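Local coordinates for protein transcriptional regulator, LYSR family (Neisseria meningitidis, PDB 4AB5) that probably acts as a DNA-binding transcriptional regulator of methionine biosynthesis genes, a MetR-like member of the LysR family represented here by its regulatory domain, at residues Glu4-Glu9 with Pro32-Val37; Met24-Glu29 with Asn199-Ile204. All blocks are in the same frame, centred on the assembly; numbering follows the deposited sequence.

Contact 1 (Glu4-Glu9 with Pro32-Val37); sequences EGEAGE and PMWPQV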
loop_
_atom_site.group_PDB
_atom_site.type_symbol
_atom_site.label_atom_id
_atom_site.label_comp_id
_atom_site.label_asym_id
_atom_site.label_seq_id
_atom_site.Cartn_x
_atom_site.Cartn_y
_atom_site.Cartn_z
ATOM N N GLU B 4 -6.085 27.630 -23.532
ATOM C CA GLU B 4 -6.440 26.213 -23.424
ATOM C C GLU B 4 -6.967 25.890 -22.015
ATOM O O GLU B 4 -7.609 24.861 -21.817
ATOM C CB GLU B 4 -5.215 25.326 -23.730
ATOM C CG GLU B 4 -4.478 25.654 -25.024
ATOM C CD GLU B 4 -5.135 25.188 -26.306
ATOM O OE1 GLU B 4 -5.726 24.082 -26.307
ATOM O OE2 GLU B 4 -5.031 25.916 -27.319
ATOM N N GLY B 5 -6.675 26.775 -21.065
ATOM C CA GLY B 5 -7.052 26.650 -19.664
ATOM C C GLY B 5 -5.937 27.167 -18.781
ATOM O O GLY B 5 -5.037 27.857 -19.272
ATOM N N GLU B 6 -5.974 26.842 -17.483
ATOM C CA GLU B 6 -4.939 27.310 -16.560
ATOM C C GLU B 6 -3.814 26.294 -16.331
ATOM O O GLU B 6 -4.037 25.231 -15.744
ATOM C CB GLU B 6 -5.545 27.810 -15.236
ATOM C CG GLU B 6 -4.607 28.697 -14.432
ATOM C CD GLU B 6 -5.146 29.136 -13.084
ATOM O OE1 GLU B 6 -6.344 29.496 -13.002
ATOM O OE2 GLU B 6 -4.355 29.152 -12.112
ATOM N N ALA B 7 -2.601 26.656 -16.781
ATOM C CA ALA B 7 -1.376 25.866 -16.665
ATOM C C ALA B 7 -0.668 26.055 -15.306
ATOM O O ALA B 7 -0.866 27.063 -14.630
ATOM C CB ALA B 7 -0.432 26.213 -17.805
ATOM N N GLY B 8 0.142 25.074 -14.928
ATOM C CA GLY B 8 0.879 25.083 -13.670
ATOM C C GLY B 8 1.431 23.727 -13.266
ATOM O O GLY B 8 1.477 22.795 -14.073
ATOM N N GLU B 9 1.858 23.618 -12.000
ATOM C CA GLU B 9 2.451 22.415 -11.434
ATOM C C GLU B 9 1.934 22.179 -10.033
ATOM O O GLU B 9 1.957 23.102 -9.205
ATOM C CB GLU B 9 3.980 22.565 -11.351
ATOM C CG GLU B 9 4.757 22.003 -12.525
ATOM C CD GLU B 9 6.185 22.510 -12.597
ATOM O OE1 GLU B 9 6.981 22.193 -11.683
ATOM O OE2 GLU B 9 6.504 23.235 -13.567
ATOM N N PRO B 32 -9.193 15.950 -14.315
ATOM C CA PRO B 32 -10.016 16.454 -15.429
ATOM C C PRO B 32 -10.443 17.920 -15.298
ATOM O O PRO B 32 -10.707 18.564 -16.321
ATOM C CB PRO B 32 -11.229 15.522 -15.419
ATOM C CG PRO B 32 -11.282 14.971 -14.037
ATOM C CD PRO B 32 -9.870 14.826 -13.626
HETATM N N MSE B 33 -10.541 18.429 -14.051
HETATM C CA MSE B 33 -10.932 19.801 -13.714
HETATM C C MSE B 33 -9.836 20.823 -14.074
HETATM O O MSE B 33 -10.137 21.971 -14.423
HETATM C CB MSE B 33 -11.224 19.882 -12.216
HETATM C CG MSE B 33 -12.639 20.199 -11.890
HETATM SE SE MSE B 33 -13.104 19.353 -10.250
HETATM C CE MSE B 33 -14.984 19.025 -10.689
ATOM N N TRP B 34 -8.568 20.398 -13.949
ATOM C CA TRP B 34 -7.362 21.184 -14.212
ATOM C C TRP B 34 -6.428 20.361 -15.107
ATOM O O TRP B 34 -5.377 19.937 -14.638
ATOM C CB TRP B 34 -6.671 21.519 -12.873
ATOM C CG TRP B 34 -7.539 22.300 -11.932
ATOM C CD1 TRP B 34 -8.421 21.799 -11.019
ATOM C CD2 TRP B 34 -7.671 23.724 -11.879
ATOM N NE1 TRP B 34 -9.056 22.826 -10.363
ATOM C CE2 TRP B 34 -8.625 24.022 -10.881
ATOM C CE3 TRP B 34 -7.066 24.784 -12.574
ATOM C CZ2 TRP B 34 -8.960 25.336 -10.530
ATOM C CZ3 TRP B 34 -7.402 26.085 -12.232
ATOM C CH2 TRP B 34 -8.338 26.351 -11.222
ATOM N N PRO B 35 -6.789 20.063 -16.380
ATOM C CA PRO B 35 -5.920 19.198 -17.206
ATOM C C PRO B 35 -4.560 19.769 -17.616
ATOM O O PRO B 35 -3.726 19.018 -18.119
ATOM C CB PRO B 35 -6.791 18.897 -18.429
ATOM C CG PRO B 35 -7.684 20.051 -18.540
ATOM C CD PRO B 35 -8.002 20.448 -17.131
ATOM N N GLN B 36 -4.342 21.084 -17.423
ATOM C CA GLN B 36 -3.094 21.754 -17.785
ATOM C C GLN B 36 -2.088 21.784 -16.637
ATOM O O GLN B 36 -0.914 22.096 -16.864
ATOM C CB GLN B 36 -3.370 23.167 -18.329
ATOM C CG GLN B 36 -4.178 23.209 -19.623
ATOM C CD GLN B 36 -3.394 22.655 -20.779
ATOM O OE1 GLN B 36 -2.394 23.228 -21.220
ATOM N NE2 GLN B 36 -3.824 21.512 -21.288
ATOM N N VAL B 37 -2.544 21.454 -15.412
ATOM C CA VAL B 37 -1.734 21.437 -14.196
ATOM C C VAL B 37 -1.067 20.069 -14.134
ATOM O O VAL B 37 -1.756 19.047 -14.061
ATOM C CB VAL B 37 -2.577 21.769 -12.921
ATOM C CG1 VAL B 37 -1.784 21.549 -11.634
ATOM C CG2 VAL B 37 -3.128 23.189 -12.971
HETATM O O HOH W 1 -6.216 23.556 -16.584
#
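The first beta-alpha-beta unit of the regulatory domain opens here: residues 4-9 lead into strand 8-13, while residues 32-37 run from the end of helix 20-33 through a turn into strand 37-42. The two strands begin side by side as a parallel bridge, Gly8 with Val37. Within that bridge the Val37 CA-H points at Gly8 O, with CA to O 3.5 Å, and the regular backbone bonding is carried on by Gly8 with Glu38. Gly8 itself is almost fully extended. The valine, branched at CB and suited to a strand, sets CG1 anti to its backbone N (chi1 172°) and lays CG2 3.6 Å from Glu6 O.

A type I turn from Trp34 to Val37 brings the chain round into the second strand of the unit, as expected in the alpha/beta architecture of a periplasmic-binding-protein-like domain. Before the bridge the two backbones are joined by water: water 1 donates to Glu6 O at 2.9 Å and accepts from Gln36 N at 3.2 Å. Gln36 CB also touches Glu6 O, at 3.4 Å, and the chain then bends at chi2 (-68°), its CG passing near Gly5 C. Gly5 has a positive phi, in a conformation that only glycine takes easily because the preceding carbonyl crowds the CB position.

On the other flank Glu6 and Trp34 run alongside each other, pointing the same way. Glu6 CB lies in the plane of the indole at the ring edge. From there the extended chain, CG anti to the backbone N, carries OE1 to 3.7 Å from Trp34 CZ3. Carboxylate and ring stand nearly perpendicular (86°). The indole also stacks on Phe30, and both side chains touch Ser196 of helix 196-212.

Contact 2 (Met24-Glu29 with Asn199-Ile204); sequences MPAMGE and NNFCQI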
loop_
_atom_site.group_PDB
_atom_site.type_symbol
_atom_site.label_atom_id
_atom_site.label_comp_id
_atom_site.label_asym_id
_atom_site.label_seq_id
_atom_site.Cartn_x
_atom_site.Cartn_y
_atom_site.Cartn_z
HETATM N N MSE B 24 -5.152 9.968 -3.262
HETATM C CA MSE B 24 -5.135 9.417 -4.623
HETATM C C MSE B 24 -6.456 9.688 -5.368
HETATM O O MSE B 24 -6.374 10.298 -6.431
HETATM C CB MSE B 24 -4.705 7.936 -4.653
HETATM C CG MSE B 24 -3.290 7.691 -4.119
HETATM SE SE MSE B 24 -1.877 8.790 -4.916
HETATM C CE MSE B 24 -1.676 10.207 -3.539
ATOM N N PRO B 25 -7.677 9.371 -4.833
ATOM C CA PRO B 25 -8.909 9.757 -5.555
ATOM C C PRO B 25 -9.150 11.273 -5.626
ATOM O O PRO B 25 -9.874 11.718 -6.515
ATOM C CB PRO B 25 -10.025 9.018 -4.811
ATOM C CG PRO B 25 -9.490 8.723 -3.489
ATOM C CD PRO B 25 -8.001 8.630 -3.594
ATOM N N ALA B 26 -8.528 12.068 -4.721
ATOM C CA ALA B 26 -8.623 13.537 -4.735
ATOM C C ALA B 26 -7.899 14.058 -5.980
ATOM O O ALA B 26 -8.403 14.970 -6.644
ATOM C CB ALA B 26 -8.018 14.135 -3.472
HETATM N N MSE B 27 -6.758 13.420 -6.335
HETATM C CA MSE B 27 -5.969 13.715 -7.537
HETATM C C MSE B 27 -6.747 13.327 -8.787
HETATM O O MSE B 27 -6.683 14.035 -9.789
HETATM C CB MSE B 27 -4.631 12.956 -7.521
HETATM C CG MSE B 27 -3.580 13.578 -6.625
HETATM SE SE MSE B 27 -1.937 12.516 -6.616
HETATM C CE MSE B 27 -1.182 13.032 -8.368
ATOM N N GLY B 28 -7.476 12.209 -8.702
ATOM C CA GLY B 28 -8.302 11.671 -9.780
ATOM C C GLY B 28 -9.491 12.535 -10.154
ATOM O O GLY B 28 -9.980 12.447 -11.284
ATOM N N GLU B 29 -9.977 13.354 -9.196
ATOM C CA GLU B 29 -11.098 14.293 -9.361
ATOM C C GLU B 29 -10.566 15.636 -9.875
ATOM O O GLU B 29 -11.162 16.232 -10.771
ATOM C CB GLU B 29 -11.866 14.455 -8.028
ATOM C CG GLU B 29 -13.183 15.208 -8.143
ATOM C CD GLU B 29 -14.011 15.241 -6.871
ATOM O OE1 GLU B 29 -14.801 14.295 -6.649
ATOM O OE2 GLU B 29 -13.866 16.205 -6.088
ATOM N N ASN B 199 -5.720 25.990 -3.957
ATOM C CA ASN B 199 -6.852 26.197 -3.072
ATOM C C ASN B 199 -7.980 25.229 -3.397
ATOM O O ASN B 199 -8.580 24.676 -2.477
ATOM C CB ASN B 199 -7.329 27.648 -3.143
ATOM C CG ASN B 199 -7.437 28.309 -1.809
ATOM O OD1 ASN B 199 -8.531 28.645 -1.353
ATOM N ND2 ASN B 199 -6.341 28.377 -1.068
ATOM N N ASN B 200 -8.234 24.994 -4.709
ATOM C CA ASN B 200 -9.274 24.080 -5.155
ATOM C C ASN B 200 -8.919 22.617 -4.855
ATOM O O ASN B 200 -9.822 21.824 -4.587
ATOM C CB ASN B 200 -9.653 24.332 -6.610
ATOM C CG ASN B 200 -10.801 23.499 -7.087
ATOM O OD1 ASN B 200 -11.932 23.557 -6.587
ATOM N ND2 ASN B 200 -10.494 22.642 -8.020
ATOM N N PHE B 201 -7.613 22.264 -4.847
ATOM C CA PHE B 201 -7.199 20.901 -4.499
ATOM C C PHE B 201 -7.522 20.604 -3.028
ATOM O O PHE B 201 -7.938 19.494 -2.704
ATOM C CB PHE B 201 -5.709 20.649 -4.790
ATOM C CG PHE B 201 -5.294 19.208 -4.613
ATOM C CD1 PHE B 201 -5.860 18.204 -5.389
ATOM C CD2 PHE B 201 -4.324 18.857 -3.678
ATOM C CE1 PHE B 201 -5.470 16.870 -5.225
ATOM C CE2 PHE B 201 -3.928 17.520 -3.517
ATOM C CZ PHE B 201 -4.513 16.533 -4.281
ATOM N N CYS B 202 -7.370 21.615 -2.156
ATOM C CA CYS B 202 -7.668 21.503 -0.726
ATOM C C CYS B 202 -9.156 21.391 -0.468
ATOM O O CYS B 202 -9.560 20.608 0.400
ATOM C CB CYS B 202 -7.051 22.649 0.051
ATOM S SG CYS B 202 -5.262 22.777 -0.147
ATOM N N GLN B 203 -9.979 22.130 -1.239
ATOM C CA GLN B 203 -11.431 22.022 -1.096
ATOM C C GLN B 203 -11.970 20.684 -1.609
ATOM O O GLN B 203 -12.947 20.191 -1.055
ATOM C CB GLN B 203 -12.211 23.259 -1.579
ATOM C CG GLN B 203 -12.194 23.540 -3.070
ATOM C CD GLN B 203 -12.870 24.850 -3.404
ATOM O OE1 GLN B 203 -14.065 25.048 -3.145
ATOM N NE2 GLN B 203 -12.125 25.773 -4.000
ATOM N N ILE B 204 -11.271 20.057 -2.594
ATOM C CA ILE B 204 -11.585 18.725 -3.130
ATOM C C ILE B 204 -11.294 17.690 -2.043
ATOM O O ILE B 204 -12.158 16.859 -1.770
ATOM C CB ILE B 204 -10.842 18.445 -4.476
ATOM C CG1 ILE B 204 -11.492 19.225 -5.653
ATOM C CG2 ILE B 204 -10.765 16.937 -4.806
ATOM C CD1 ILE B 204 -10.589 19.372 -6.956
#
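Glu29 OE1 is held by one salt bridge, to Arg208 NE one turn beyond Ile204 on helix 196-212, and this bond ties helix 20-33 to the C-terminal helix of the domain. The two helices pack on the same sheet of the alpha/beta regulatory domain; the axes of the short segments approach to 9.7 Å, with 126° between their directions. The partly exposed glutamate suits its place because its charge is met by Arg208: extended, with CG anti to the backbone N (chi1 -170°), it reaches across to the arginine while its other oxygen, OE2, rests 3.4 Å from Ile204 CG2.

The remainder is apolar and mostly buried. Ala26 faces the opposing helix, and its small side chain lets the backbones come near, the Ala26 and Ile204 CA atoms being 6.2 Å apart. Ile204 answers with its CG2 methyl, also anti to the backbone N, which meets both Ala26 CB and Ala26 O; its branched shape thus fills the angle between the alanine and the glutamate.

Phe201 reaches further in. Its ring, swung out with CG anti to N (chi1 -172°), inserts edge first, the peptide nitrogen of Met27 lying in the ring plane beyond that edge. The same large, flat ring packs on Leu10 and Ile12 of the sheet and stands edge-to-face to Phe30. Met27, a selenomethionine, has its CB pointing away from the other helix, and the side chain touches Leu39 and Ile41; yet it crosses the phenylalanine obliquely and brings CG to 3.9 Å from Phe201 CZ.

Overall arrangement
Helix 20-33 is common to both contacts: contact 2 uses its middle and contact 1 its C-terminal end with the turn beyond. Their centres lie 13 Å apart on the same side of the chain's centre, contact 1 at the surface and contact 2 buried. Along the chain the segments alternate, in the order 4-9, 24-29, 32-37 and 199-204, and the C-terminal helix 196-212 returns to pack on the first beta-alpha-beta unit. The contacts meet where Met33 SE approaches Ile204 CD1, at 4.1 Å. Contact 1 holds the start of that unit together, and contact 2 ties the last helix of the domain to it, while Met24 and Met27 also pack on Gln145 of the second subunit.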